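Local atomic coordinates of SusD homolog (PDB entry 4MRU), a protein that probably binds mucin O-glycans as a SusD-like outer-membrane lipoprotein with a largely helical, TPR-like architecture. Residues A[22-27]-A[179-184]; A[29-34]-A[111-116]; A[102-107]-A[171-176]; A[89-94]-A[116-121]. All blocks are in the same frame, centred on the assembly; numbering follows the deposited sequence.

Contact 1: A[22-27]-A[179-184]; sequences YDLGST and SGFEKL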
loop_
_atom_site.group_PDB
_atom_site.type_symbol
_atom_site.label_atom_id
_atom_site.label_comp_id
_atom_site.label_asym_id
_atom_site.label_seq_id
_atom_site.Cartn_x
_atom_site.Cartn_y
_atom_site.Cartn_z
ATOM N N TYR A 22 31.491 -3.741 -5.121
ATOM C CA TYR A 22 30.238 -3.933 -5.883
ATOM C C TYR A 22 29.876 -5.396 -6.206
ATOM O O TYR A 22 30.696 -6.166 -6.703
ATOM C CB TYR A 22 30.307 -3.146 -7.195
ATOM C CG TYR A 22 29.150 -3.419 -8.134
ATOM C CD1 TYR A 22 27.876 -2.858 -7.910
ATOM C CD2 TYR A 22 29.315 -4.259 -9.224
ATOM C CE1 TYR A 22 26.816 -3.115 -8.774
ATOM C CE2 TYR A 22 28.264 -4.532 -10.082
ATOM C CZ TYR A 22 27.025 -3.950 -9.859
ATOM O OH TYR A 22 26.000 -4.212 -10.719
ATOM N N ASP A 23 28.619 -5.742 -5.958
ATOM C CA ASP A 23 28.096 -7.051 -6.256
ATOM C C ASP A 23 26.660 -6.873 -6.760
ATOM O O ASP A 23 25.819 -6.294 -6.054
ATOM C CB ASP A 23 28.100 -7.940 -5.011
ATOM C CG ASP A 23 27.483 -9.280 -5.280
ATOM O OD1 ASP A 23 28.133 -10.085 -5.947
ATOM O OD2 ASP A 23 26.324 -9.519 -4.895
ATOM N N LEU A 24 26.370 -7.373 -7.962
ATOM C CA LEU A 24 25.077 -7.081 -8.600
ATOM C C LEU A 24 23.944 -7.663 -7.772
ATOM O O LEU A 24 22.945 -7.006 -7.540
ATOM C CB LEU A 24 25.051 -7.621 -10.010
ATOM C CG LEU A 24 23.741 -7.544 -10.787
ATOM C CD1 LEU A 24 23.189 -6.133 -10.908
ATOM C CD2 LEU A 24 23.996 -8.120 -12.163
ATOM N N GLY A 25 24.139 -8.888 -7.295
ATOM C CA GLY A 25 23.167 -9.529 -6.427
ATOM C C GLY A 25 22.821 -8.762 -5.170
ATOM O O GLY A 25 21.639 -8.626 -4.826
ATOM N N SER A 26 23.843 -8.299 -4.449
ATOM C CA SER A 26 23.609 -7.527 -3.222
ATOM C C SER A 26 22.891 -6.206 -3.547
ATOM O O SER A 26 22.054 -5.746 -2.757
ATOM C CB SER A 26 24.905 -7.294 -2.407
ATOM O OG SER A 26 25.866 -6.613 -3.158
ATOM N N THR A 27 23.172 -5.645 -4.714
ATOM C CA THR A 27 22.602 -4.388 -5.118
ATOM C C THR A 27 21.111 -4.561 -5.455
ATOM O O THR A 27 20.251 -3.779 -5.027
ATOM C CB THR A 27 23.387 -3.807 -6.315
ATOM O OG1 THR A 27 24.726 -3.506 -5.905
ATOM C CG2 THR A 27 22.739 -2.557 -6.800
ATOM N N SER A 179 18.235 -17.579 -16.594
ATOM C CA SER A 179 18.488 -16.224 -17.119
ATOM C C SER A 179 19.847 -15.715 -16.702
ATOM O O SER A 179 20.335 -14.750 -17.245
ATOM C CB SER A 179 17.443 -15.254 -16.587
ATOM O OG SER A 179 17.596 -15.128 -15.173
ATOM N N GLY A 180 20.432 -16.341 -15.698
ATOM C CA GLY A 180 21.638 -15.785 -15.054
ATOM C C GLY A 180 21.362 -15.033 -13.742
ATOM O O GLY A 180 22.304 -14.751 -12.983
ATOM N N PHE A 181 20.090 -14.732 -13.455
ATOM C CA PHE A 181 19.710 -13.932 -12.291
ATOM C C PHE A 181 19.181 -14.796 -11.168
ATOM O O PHE A 181 18.680 -14.270 -10.159
ATOM C CB PHE A 181 18.686 -12.858 -12.701
ATOM C CG PHE A 181 19.296 -11.757 -13.497
ATOM C CD1 PHE A 181 19.502 -11.885 -14.856
ATOM C CD2 PHE A 181 19.669 -10.587 -12.875
ATOM C CE1 PHE A 181 20.111 -10.856 -15.578
ATOM C CE2 PHE A 181 20.256 -9.560 -13.579
ATOM C CZ PHE A 181 20.492 -9.687 -14.928
ATOM N N GLU A 182 19.302 -16.112 -11.326
ATOM C CA GLU A 182 18.756 -17.053 -10.368
ATOM C C GLU A 182 19.270 -16.815 -8.960
ATOM O O GLU A 182 18.524 -17.017 -7.992
ATOM C CB GLU A 182 19.120 -18.485 -10.744
ATOM C CG GLU A 182 18.263 -19.087 -11.836
ATOM C CD GLU A 182 18.488 -18.465 -13.216
ATOM O OE1 GLU A 182 19.642 -18.064 -13.553
ATOM O OE2 GLU A 182 17.484 -18.336 -13.952
ATOM N N LYS A 183 20.536 -16.416 -8.851
ATOM C CA LYS A 183 21.189 -16.222 -7.557
ATOM C C LYS A 183 21.286 -14.735 -7.172
ATOM O O LYS A 183 21.866 -14.411 -6.164
ATOM C CB LYS A 183 22.561 -16.901 -7.583
ATOM C CG LYS A 183 22.406 -18.426 -7.809
ATOM C CD LYS A 183 23.645 -19.243 -7.503
ATOM C CE LYS A 183 24.816 -18.679 -8.287
ATOM N NZ LYS A 183 25.895 -19.683 -8.515
ATOM N N LEU A 184 20.614 -13.875 -7.934
ATOM C CA LEU A 184 20.709 -12.433 -7.819
ATOM C C LEU A 184 19.398 -11.751 -7.502
ATOM O O LEU A 184 19.295 -10.528 -7.598
ATOM C CB LEU A 184 21.209 -11.854 -9.153
ATOM C CG LEU A 184 22.516 -12.350 -9.760
ATOM C CD1 LEU A 184 22.806 -11.497 -10.972
ATOM C CD2 LEU A 184 23.669 -12.318 -8.773
#
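The Phe181 ring is approached obliquely by Leu24, whose CD2 lies 4.3 Å from Phe181 CE2, while Ser179 OG sits in the ring plane at its edge. In the partner segment the Tyr22 ring has the backbone N of Leu24 over one face, offset toward the rim. Most of the rest is Leu184 against Leu24 and Gly25, the leucines crossing at about a right angle. Leu24 turns CG away from its own N (chi1 174°), which carries CD2 to 3.8 Å from Leu184 CD1. The second branch of Leu184, CD2, rests on Gly25 CA at 3.7 Å; glycine suits this place because any CB would crowd that methyl. Cutting Leu184 back to an alanine would probably strip Gly25 CA of its methyl neighbour and leave Leu24 CD2 with only the oblique Phe181 ring across the contact. In the loop, a type I turn runs from Phe181 to Leu184, Ser179 OG accepts from Phe181 N in an ST turn, and Glu182 grips Ser179 N and Gly180 N through the syn lone pairs of its two oxygens. Asp23 N-caps the facing helix, OD2 taking Ser26 N at 2.8 Å. Phe181 packs on Val105, Ala106 and Leu109 of helix 104-125 and Tyr22 stacks with His100 at the end of helix 81-100, so the start of helix 24-32 and the loop after helix 152-173 lean on that helical pair.

Contact 2: A[29-34]-A[111-116]; sequences RGLQGL and KLLRVT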
loop_
_atom_site.group_PDB
_atom_site.type_symbol
_atom_site.label_atom_id
_atom_site.label_comp_id
_atom_site.label_asym_id
_atom_site.label_seq_id
_atom_site.Cartn_x
_atom_site.Cartn_y
_atom_site.Cartn_z
ATOM N N ARG A 29 19.242 -7.057 -4.308
ATOM C CA ARG A 29 18.560 -7.332 -3.022
ATOM C C ARG A 29 18.353 -6.042 -2.198
ATOM O O ARG A 29 17.362 -5.912 -1.505
ATOM C CB ARG A 29 19.309 -8.346 -2.209
ATOM C CG ARG A 29 19.248 -9.764 -2.767
ATOM C CD ARG A 29 20.177 -10.707 -1.977
ATOM N NE ARG A 29 19.955 -12.046 -2.484
ATOM C CZ ARG A 29 20.695 -12.663 -3.399
ATOM N NH1 ARG A 29 21.863 -12.153 -3.816
ATOM N NH2 ARG A 29 20.282 -13.834 -3.855
ATOM N N GLY A 30 19.316 -5.127 -2.266
ATOM C CA GLY A 30 19.214 -3.853 -1.614
ATOM C C GLY A 30 17.994 -3.078 -2.126
ATOM O O GLY A 30 17.228 -2.544 -1.350
ATOM N N LEU A 31 17.849 -3.014 -3.449
ATOM C CA LEU A 31 16.687 -2.416 -4.059
ATOM C C LEU A 31 15.383 -3.135 -3.703
ATOM O O LEU A 31 14.355 -2.495 -3.408
ATOM C CB LEU A 31 16.881 -2.371 -5.588
ATOM C CG LEU A 31 17.915 -1.385 -6.126
ATOM C CD1 LEU A 31 18.195 -1.673 -7.605
ATOM C CD2 LEU A 31 17.459 0.060 -5.926
ATOM N N GLN A 32 15.382 -4.471 -3.743
ATOM C CA GLN A 32 14.175 -5.225 -3.380
ATOM C C GLN A 32 13.747 -4.940 -1.941
ATOM O O GLN A 32 12.551 -4.914 -1.625
ATOM C CB GLN A 32 14.393 -6.732 -3.595
ATOM C CG GLN A 32 14.600 -7.065 -5.058
ATOM C CD GLN A 32 14.844 -8.541 -5.377
ATOM O OE1 GLN A 32 15.375 -9.318 -4.578
ATOM N NE2 GLN A 32 14.491 -8.909 -6.576
ATOM N N GLY A 33 14.728 -4.658 -1.081
ATOM C CA GLY A 33 14.473 -4.278 0.298
ATOM C C GLY A 33 14.066 -2.855 0.548
ATOM O O GLY A 33 13.926 -2.450 1.694
ATOM N N LEU A 34 13.884 -2.086 -0.513
ATOM C CA LEU A 34 13.384 -0.691 -0.386
ATOM C C LEU A 34 11.976 -0.523 -0.919
ATOM O O LEU A 34 11.438 0.606 -0.995
ATOM C CB LEU A 34 14.337 0.213 -1.133
ATOM C CG LEU A 34 15.660 0.463 -0.401
ATOM C CD1 LEU A 34 16.705 1.045 -1.343
ATOM C CD2 LEU A 34 15.450 1.380 0.794
ATOM N N LYS A 111 15.585 -0.605 -13.464
ATOM C CA LYS A 111 14.558 0.351 -13.817
ATOM C C LYS A 111 13.199 -0.009 -13.196
ATOM O O LYS A 111 12.514 0.819 -12.645
ATOM C CB LYS A 111 14.506 0.431 -15.367
ATOM C CG LYS A 111 13.562 1.456 -15.955
ATOM C CD LYS A 111 13.738 1.597 -17.500
ATOM C CE LYS A 111 15.057 2.204 -17.893
ATOM N NZ LYS A 111 15.190 2.244 -19.369
ATOM N N LEU A 112 12.807 -1.265 -13.309
ATOM C CA LEU A 112 11.535 -1.737 -12.796
ATOM C C LEU A 112 11.487 -1.614 -11.281
ATOM O O LEU A 112 10.467 -1.232 -10.741
ATOM C CB LEU A 112 11.304 -3.206 -13.221
ATOM C CG LEU A 112 10.163 -3.987 -12.604
ATOM C CD1 LEU A 112 8.858 -3.251 -12.898
ATOM C CD2 LEU A 112 10.115 -5.415 -13.140
ATOM N N LEU A 113 12.606 -1.893 -10.607
ATOM C CA LEU A 113 12.631 -1.797 -9.169
ATOM C C LEU A 113 12.575 -0.339 -8.738
ATOM O O LEU A 113 11.888 -0.014 -7.772
ATOM C CB LEU A 113 13.861 -2.467 -8.610
ATOM C CG LEU A 113 13.806 -3.983 -8.718
ATOM C CD1 LEU A 113 15.175 -4.529 -8.434
ATOM C CD2 LEU A 113 12.763 -4.601 -7.777
ATOM N N ARG A 114 13.245 0.549 -9.460
ATOM C CA ARG A 114 13.162 1.958 -9.120
ATOM C C ARG A 114 11.712 2.476 -9.237
ATOM O O ARG A 114 11.233 3.210 -8.371
ATOM C CB ARG A 114 14.098 2.761 -9.975
ATOM C CG ARG A 114 13.864 4.261 -9.864
ATOM C CD ARG A 114 15.048 4.961 -10.487
ATOM N NE ARG A 114 14.830 6.391 -10.660
ATOM C CZ ARG A 114 14.406 6.972 -11.769
ATOM N NH1 ARG A 114 14.083 6.276 -12.868
ATOM N NH2 ARG A 114 14.307 8.290 -11.782
ATOM N N VAL A 115 11.023 2.120 -10.310
ATOM C CA VAL A 115 9.650 2.503 -10.434
ATOM C C VAL A 115 8.850 1.938 -9.253
ATOM O O VAL A 115 8.029 2.622 -8.660
ATOM C CB VAL A 115 9.031 2.010 -11.755
ATOM C CG1 VAL A 115 7.532 2.190 -11.736
ATOM C CG2 VAL A 115 9.655 2.734 -12.949
ATOM N N THR A 116 9.044 0.668 -8.942
ATOM C CA THR A 116 8.271 0.040 -7.883
ATOM C C THR A 116 8.470 0.764 -6.526
ATOM O O THR A 116 7.528 0.986 -5.797
ATOM C CB THR A 116 8.648 -1.458 -7.783
ATOM O OG1 THR A 116 8.452 -2.084 -9.055
ATOM C CG2 THR A 116 7.834 -2.172 -6.712
#
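Leu113 of helix 104-125 spreads its two methyl branches over Leu31 and Gln32, neighbours in the last turn of helix 24-32, in a helix-to-helix packing within the TPR-like helical part of this SusD-type fold. Leu31 and Leu113 each direct CB toward the opposing segment, and their CA atoms stand 6.6 Å apart. Leu113 CD1 settles 4.0 Å from Leu31 CB, so it is the base of Leu31 that is touched across this contact. The other branch turns to the glutamine: Leu113 CD2 is 4.1 Å from Gln32 CG, and the two side chains cross obliquely. The forked end of a leucine suits this position, since one residue serves two neighbours at once.

Gln32 has a divided task. Its CG lies beside the backbone N (chi1 -65°), and from there the chain runs extended, so the methylene part gives Leu113 an apolar flank while the amide travels on past it. That buried amide is satisfied at both ends, NE2 giving to Asp185 OD1 and OE1 accepting from Asp186 N, which ties the helix to the loop before helix 192-209. On the far flank of helix 104-125, Lys111 and Arg114 make salt bridges with Glu165 and Glu162 of helix 152-173. One turn on from Leu112, Thr116 folds its hydroxyl back onto its own helix: Thr116 OG1 gives to Leu112 O at 2.8 Å, and Thr116 N reaches the same oxygen from the opposite face of the carbonyl plane.

Contact 3: A[102-107]-A[171-176]; sequences DAPVAL and EDNMTE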
loop_
_atom_site.group_PDB
_atom_site.type_symbol
_atom_site.label_atom_id
_atom_site.label_comp_id
_atom_site.label_asym_id
_atom_site.label_seq_id
_atom_site.Cartn_x
_atom_site.Cartn_y
_atom_site.Cartn_z
ATOM N N ASP A 102 26.054 -3.405 -18.606
ATOM C CA ASP A 102 25.416 -2.991 -19.871
ATOM C C ASP A 102 24.410 -4.039 -20.393
ATOM O O ASP A 102 23.822 -3.857 -21.461
ATOM C CB ASP A 102 26.462 -2.631 -20.946
ATOM C CG ASP A 102 27.391 -3.761 -21.270
ATOM O OD1 ASP A 102 27.200 -4.858 -20.721
ATOM O OD2 ASP A 102 28.331 -3.553 -22.073
ATOM N N ALA A 103 24.177 -5.105 -19.629
ATOM C CA ALA A 103 23.211 -6.123 -20.031
ATOM C C ALA A 103 21.804 -5.547 -19.947
ATOM O O ALA A 103 21.402 -5.045 -18.897
ATOM C CB ALA A 103 23.337 -7.368 -19.165
ATOM N N PRO A 104 21.044 -5.602 -21.059
ATOM C CA PRO A 104 19.708 -4.999 -21.036
ATOM C C PRO A 104 18.829 -5.538 -19.892
ATOM O O PRO A 104 18.138 -4.770 -19.290
ATOM C CB PRO A 104 19.102 -5.394 -22.372
ATOM C CG PRO A 104 20.270 -5.667 -23.269
ATOM C CD PRO A 104 21.408 -6.113 -22.394
ATOM N N VAL A 105 18.926 -6.815 -19.544
ATOM C CA VAL A 105 18.074 -7.354 -18.458
ATOM C C VAL A 105 18.422 -6.765 -17.082
ATOM O O VAL A 105 17.530 -6.451 -16.293
ATOM C CB VAL A 105 18.168 -8.882 -18.406
ATOM C CG1 VAL A 105 17.487 -9.440 -17.155
ATOM C CG2 VAL A 105 17.541 -9.460 -19.651
ATOM N N ALA A 106 19.709 -6.617 -16.780
ATOM C CA ALA A 106 20.100 -6.012 -15.523
ATOM C C ALA A 106 19.539 -4.607 -15.433
ATOM O O ALA A 106 19.025 -4.206 -14.407
ATOM C CB ALA A 106 21.607 -5.934 -15.418
ATOM N N LEU A 107 19.704 -3.839 -16.508
ATOM C CA LEU A 107 19.230 -2.428 -16.553
ATOM C C LEU A 107 17.715 -2.373 -16.451
ATOM O O LEU A 107 17.152 -1.492 -15.807
ATOM C CB LEU A 107 19.720 -1.763 -17.832
ATOM C CG LEU A 107 21.254 -1.685 -17.998
ATOM C CD1 LEU A 107 21.642 -1.043 -19.329
ATOM C CD2 LEU A 107 21.890 -0.929 -16.852
ATOM N N GLU A 171 11.191 -8.835 -22.554
ATOM C CA GLU A 171 10.613 -9.632 -23.606
ATOM C C GLU A 171 11.656 -9.992 -24.655
ATOM O O GLU A 171 11.679 -11.121 -25.106
ATOM C CB GLU A 171 9.490 -8.875 -24.261
ATOM C CG GLU A 171 8.767 -9.595 -25.402
ATOM C CD GLU A 171 7.714 -8.695 -26.026
ATOM O OE1 GLU A 171 8.085 -7.749 -26.751
ATOM O OE2 GLU A 171 6.529 -8.882 -25.756
ATOM N N ASP A 172 12.478 -9.033 -25.085
ATOM C CA ASP A 172 13.457 -9.294 -26.141
ATOM C C ASP A 172 14.621 -10.173 -25.711
ATOM O O ASP A 172 15.319 -10.724 -26.581
ATOM C CB ASP A 172 14.046 -8.000 -26.676
ATOM C CG ASP A 172 13.033 -7.175 -27.459
ATOM O OD1 ASP A 172 11.987 -7.714 -27.859
ATOM O OD2 ASP A 172 13.300 -5.975 -27.682
ATOM N N ASN A 173 14.852 -10.326 -24.407
ATOM C CA ASN A 173 15.994 -11.124 -23.940
ATOM C C ASN A 173 15.675 -12.375 -23.106
ATOM O O ASN A 173 16.572 -13.170 -22.804
ATOM C CB ASN A 173 16.917 -10.233 -23.135
ATOM C CG ASN A 173 17.606 -9.236 -24.010
ATOM O OD1 ASN A 173 18.543 -9.580 -24.717
ATOM N ND2 ASN A 173 17.116 -8.001 -24.011
HETATM N N MSE A 174 14.417 -12.582 -22.781
HETATM C CA MSE A 174 14.081 -13.721 -21.950
HETATM C C MSE A 174 14.170 -15.018 -22.720
HETATM O O MSE A 174 13.974 -15.094 -23.948
HETATM C CB MSE A 174 12.680 -13.541 -21.425
HETATM C CG MSE A 174 11.565 -13.835 -22.425
HETATM SE SE MSE A 174 10.044 -13.090 -21.421
HETATM C CE MSE A 174 8.705 -13.277 -22.898
ATOM N N THR A 175 14.490 -16.057 -21.973
ATOM C CA THR A 175 14.576 -17.371 -22.510
ATOM C C THR A 175 13.959 -18.360 -21.534
ATOM O O THR A 175 13.623 -18.056 -20.363
ATOM C CB THR A 175 16.036 -17.792 -22.746
ATOM O OG1 THR A 175 16.642 -18.088 -21.480
ATOM C CG2 THR A 175 16.857 -16.695 -23.499
ATOM N N GLU A 176 13.832 -19.567 -22.039
ATOM C CA GLU A 176 13.656 -20.720 -21.203
ATOM C C GLU A 176 14.993 -21.084 -20.527
ATOM O O GLU A 176 16.091 -20.647 -20.935
ATOM C CB GLU A 176 13.105 -21.849 -22.075
ATOM C CG GLU A 176 12.792 -23.142 -21.357
ATOM C CD GLU A 176 11.829 -22.939 -20.212
ATOM O OE1 GLU A 176 10.601 -22.773 -20.461
ATOM O OE2 GLU A 176 12.311 -22.935 -19.063
#
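Pro104 opens the contact, its CB lying 3.7 Å from Asn173 ND2 and its CG 4.0 Å from that same nitrogen. The pyrrolidine ring and the asparagine side chain cross at about a right angle. Proline fits the first turn of a helix, where a backbone N-H has no partner one turn earlier; Ala103 before it holds the N-cap position. Asn173 ND2, which Pro104 touches, gives a hydrogen bond to Ala169 O within helix 152-173, so the meeting with Pro104 is packing.

Val105 comes next. Its CG1 is anti to the backbone N (chi1 170°), which leaves CG2 to touch Asn173 CB at 3.6 Å as the two side chains slide past each other in opposite directions. The start of helix 104-125 thus meets the end region of helix 152-173, as expected of antiparallel neighbours in a TPR-like helical array. A beta-branched residue serves well here, since Val105 also touches Leu192 of helix 192-209. At Leu107 the helix makes its regular backbone bond, N to Ala103 O at 3.2 Å.

Contact 4: A[89-94]-A[116-121]; sequences ETYPKY and TIMQRV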
loop_
_atom_site.group_PDB
_atom_site.type_symbol
_atom_site.label_atom_id
_atom_site.label_comp_id
_atom_site.label_asym_id
_atom_site.label_seq_id
_atom_site.Cartn_x
_atom_site.Cartn_y
_atom_site.Cartn_z
ATOM N N GLU A 89 18.821 6.041 -0.166
ATOM C CA GLU A 89 19.291 4.647 -0.245
ATOM C C GLU A 89 19.084 4.034 -1.622
ATOM O O GLU A 89 19.816 3.121 -2.005
ATOM C CB GLU A 89 18.613 3.814 0.798
ATOM C CG GLU A 89 19.077 4.172 2.199
ATOM C CD GLU A 89 18.401 3.371 3.299
ATOM O OE1 GLU A 89 17.975 2.233 3.032
ATOM O OE2 GLU A 89 18.317 3.887 4.446
ATOM N N THR A 90 18.074 4.504 -2.346
ATOM C CA THR A 90 17.764 3.938 -3.650
ATOM C C THR A 90 18.834 4.311 -4.673
ATOM O O THR A 90 19.346 3.440 -5.397
ATOM C CB THR A 90 16.367 4.356 -4.164
ATOM O OG1 THR A 90 15.359 3.797 -3.309
ATOM C CG2 THR A 90 16.139 3.841 -5.549
ATOM N N TYR A 91 19.184 5.591 -4.747
ATOM C CA TYR A 91 19.898 6.054 -5.922
ATOM C C TYR A 91 21.346 5.587 -5.999
ATOM O O TYR A 91 21.820 5.318 -7.098
ATOM C CB TYR A 91 19.807 7.581 -6.052
ATOM C CG TYR A 91 18.503 7.913 -6.737
ATOM C CD1 TYR A 91 18.377 7.795 -8.116
ATOM C CD2 TYR A 91 17.378 8.227 -5.999
ATOM C CE1 TYR A 91 17.176 8.020 -8.732
ATOM C CE2 TYR A 91 16.156 8.454 -6.607
ATOM C CZ TYR A 91 16.056 8.355 -7.977
ATOM O OH TYR A 91 14.840 8.585 -8.592
ATOM N N PRO A 92 22.049 5.459 -4.873
ATOM C CA PRO A 92 23.385 4.839 -5.021
ATOM C C PRO A 92 23.333 3.375 -5.551
ATOM O O PRO A 92 24.218 2.940 -6.299
ATOM C CB PRO A 92 23.970 4.910 -3.592
ATOM C CG PRO A 92 23.150 5.969 -2.889
ATOM C CD PRO A 92 21.769 5.830 -3.476
ATOM N N LYS A 93 22.287 2.636 -5.213
ATOM C CA LYS A 93 22.190 1.248 -5.706
ATOM C C LYS A 93 21.802 1.241 -7.182
ATOM O O LYS A 93 22.404 0.513 -7.988
ATOM C CB LYS A 93 21.203 0.452 -4.878
ATOM C CG LYS A 93 21.575 0.304 -3.407
ATOM C CD LYS A 93 20.407 -0.362 -2.678
ATOM C CE LYS A 93 20.682 -0.571 -1.187
ATOM N NZ LYS A 93 21.084 0.700 -0.551
ATOM N N TYR A 94 20.827 2.076 -7.533
ATOM C CA TYR A 94 20.377 2.224 -8.920
ATOM C C TYR A 94 21.534 2.623 -9.820
ATOM O O TYR A 94 21.772 1.993 -10.858
ATOM C CB TYR A 94 19.242 3.259 -9.038
ATOM C CG TYR A 94 18.692 3.381 -10.464
ATOM C CD1 TYR A 94 17.953 2.349 -11.012
ATOM C CD2 TYR A 94 18.930 4.501 -11.245
ATOM C CE1 TYR A 94 17.456 2.423 -12.303
ATOM C CE2 TYR A 94 18.424 4.590 -12.558
ATOM C CZ TYR A 94 17.707 3.521 -13.078
ATOM O OH TYR A 94 17.199 3.499 -14.351
ATOM N N THR A 116 9.044 0.668 -8.942
ATOM C CA THR A 116 8.271 0.040 -7.883
ATOM C C THR A 116 8.470 0.764 -6.526
ATOM O O THR A 116 7.528 0.986 -5.797
ATOM C CB THR A 116 8.648 -1.458 -7.783
ATOM O OG1 THR A 116 8.452 -2.084 -9.055
ATOM C CG2 THR A 116 7.834 -2.172 -6.712
ATOM N N ILE A 117 9.710 1.105 -6.191
ATOM C CA ILE A 117 10.022 1.818 -4.959
ATOM C C ILE A 117 9.347 3.184 -4.944
ATOM O O ILE A 117 8.696 3.585 -3.981
ATOM C CB ILE A 117 11.545 2.044 -4.832
ATOM C CG1 ILE A 117 12.243 0.729 -4.600
ATOM C CG2 ILE A 117 11.854 2.994 -3.679
ATOM C CD1 ILE A 117 13.737 0.741 -4.900
HETATM N N MSE A 118 9.518 3.901 -6.049
HETATM C CA MSE A 118 9.147 5.297 -6.069
HETATM C C MSE A 118 7.675 5.546 -6.374
HETATM O O MSE A 118 7.169 6.645 -6.096
HETATM C CB MSE A 118 9.985 6.013 -7.115
HETATM C CG MSE A 118 11.470 6.043 -6.751
HETATM SE SE MSE A 118 11.764 6.983 -5.024
HETATM C CE MSE A 118 13.601 6.362 -4.621
ATOM N N GLN A 119 6.971 4.574 -6.946
ATOM C CA GLN A 119 5.510 4.702 -7.080
ATOM C C GLN A 119 4.882 4.975 -5.701
ATOM O O GLN A 119 3.979 5.820 -5.545
ATOM C CB GLN A 119 4.894 3.459 -7.748
ATOM C CG GLN A 119 3.357 3.389 -7.775
ATOM C CD GLN A 119 2.844 2.468 -6.689
ATOM O OE1 GLN A 119 2.947 1.251 -6.802
ATOM N NE2 GLN A 119 2.325 3.038 -5.612
ATOM N N ARG A 120 5.391 4.303 -4.687
ATOM C CA ARG A 120 4.886 4.452 -3.334
ATOM C C ARG A 120 5.213 5.860 -2.820
ATOM O O ARG A 120 4.379 6.525 -2.199
ATOM C CB ARG A 120 5.475 3.409 -2.409
ATOM C CG ARG A 120 4.917 2.000 -2.578
ATOM C CD ARG A 120 5.914 0.938 -2.208
ATOM N NE ARG A 120 6.543 1.189 -0.897
ATOM C CZ ARG A 120 5.996 0.848 0.268
ATOM N NH1 ARG A 120 4.782 0.293 0.319
ATOM N NH2 ARG A 120 6.625 1.126 1.373
ATOM N N VAL A 121 6.428 6.313 -3.067
ATOM C CA VAL A 121 6.856 7.602 -2.545
ATOM C C VAL A 121 6.077 8.763 -3.158
ATOM O O VAL A 121 5.640 9.650 -2.448
ATOM C CB VAL A 121 8.376 7.804 -2.755
ATOM C CG1 VAL A 121 8.842 9.136 -2.218
ATOM C CG2 VAL A 121 9.138 6.659 -2.065
#
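Thr90 and Met118, a selenomethionine, reach toward each other tip to tip, with Met118 CE 3.4 Å from Thr90 CB, tighter than ordinary van der Waals contact. The same methyl comes to 3.9 Å from Tyr91 CE2, approaching the ring obliquely. Ile117 also meets the threonine tip to tip: its CG2 is 3.6 Å from Thr90 OG1 and its CD1 4.0 Å from Thr90 CG2. The bend of Met118 at chi2 (-60°) turns the flexible chain so that CE touches both Thr90 and Tyr91. Trimming Thr90 to an alanine would probably leave the Met118 methyl and Ile117 CG2 facing a gap, and Val86 O without its hydroxyl partner.

These residues join helices 81-100 and 104-125, which follow one another in the chain as an antiparallel helical hairpin, their local axes 11.9 Å apart at an angle of 158°. The long Met118 and Ile117 side chains span this wide spacing to reach the short Thr90. Further out, Thr90 OG1 is fixed by its bond to Val86 O, and Tyr91 OH is held by Arg114 NE, which helps set the ring. Pro92 kinks its helix, having no N-H for the turn before. Leu31 of helix 24-32 touches both Thr90 and Ile117.

In the fold
Contacts 2 and 4 are buried, their centres about 6 Å apart; contacts 1 and 3 are only partly buried and lie farther from the centre of the chain. Helix 104-125 runs through contacts 2, 3 and 4, meeting helices 24-32, 152-173 and 81-100 in turn, while helix 24-32 also serves contact 1. None has a hydrogen bond across its own segments. The inner pair packs mostly apolar groups, with polar ends bonded to residues beyond; the outer pair sets a loop or a helix end against a helix start. Probable hydrogen bonds link contacts 1 and 2 (Arg29 NH2 to Lys183 O) and 2 and 4 (Arg114 NE to Tyr91 OH); contacts 1 and 3 meet by apolar packing.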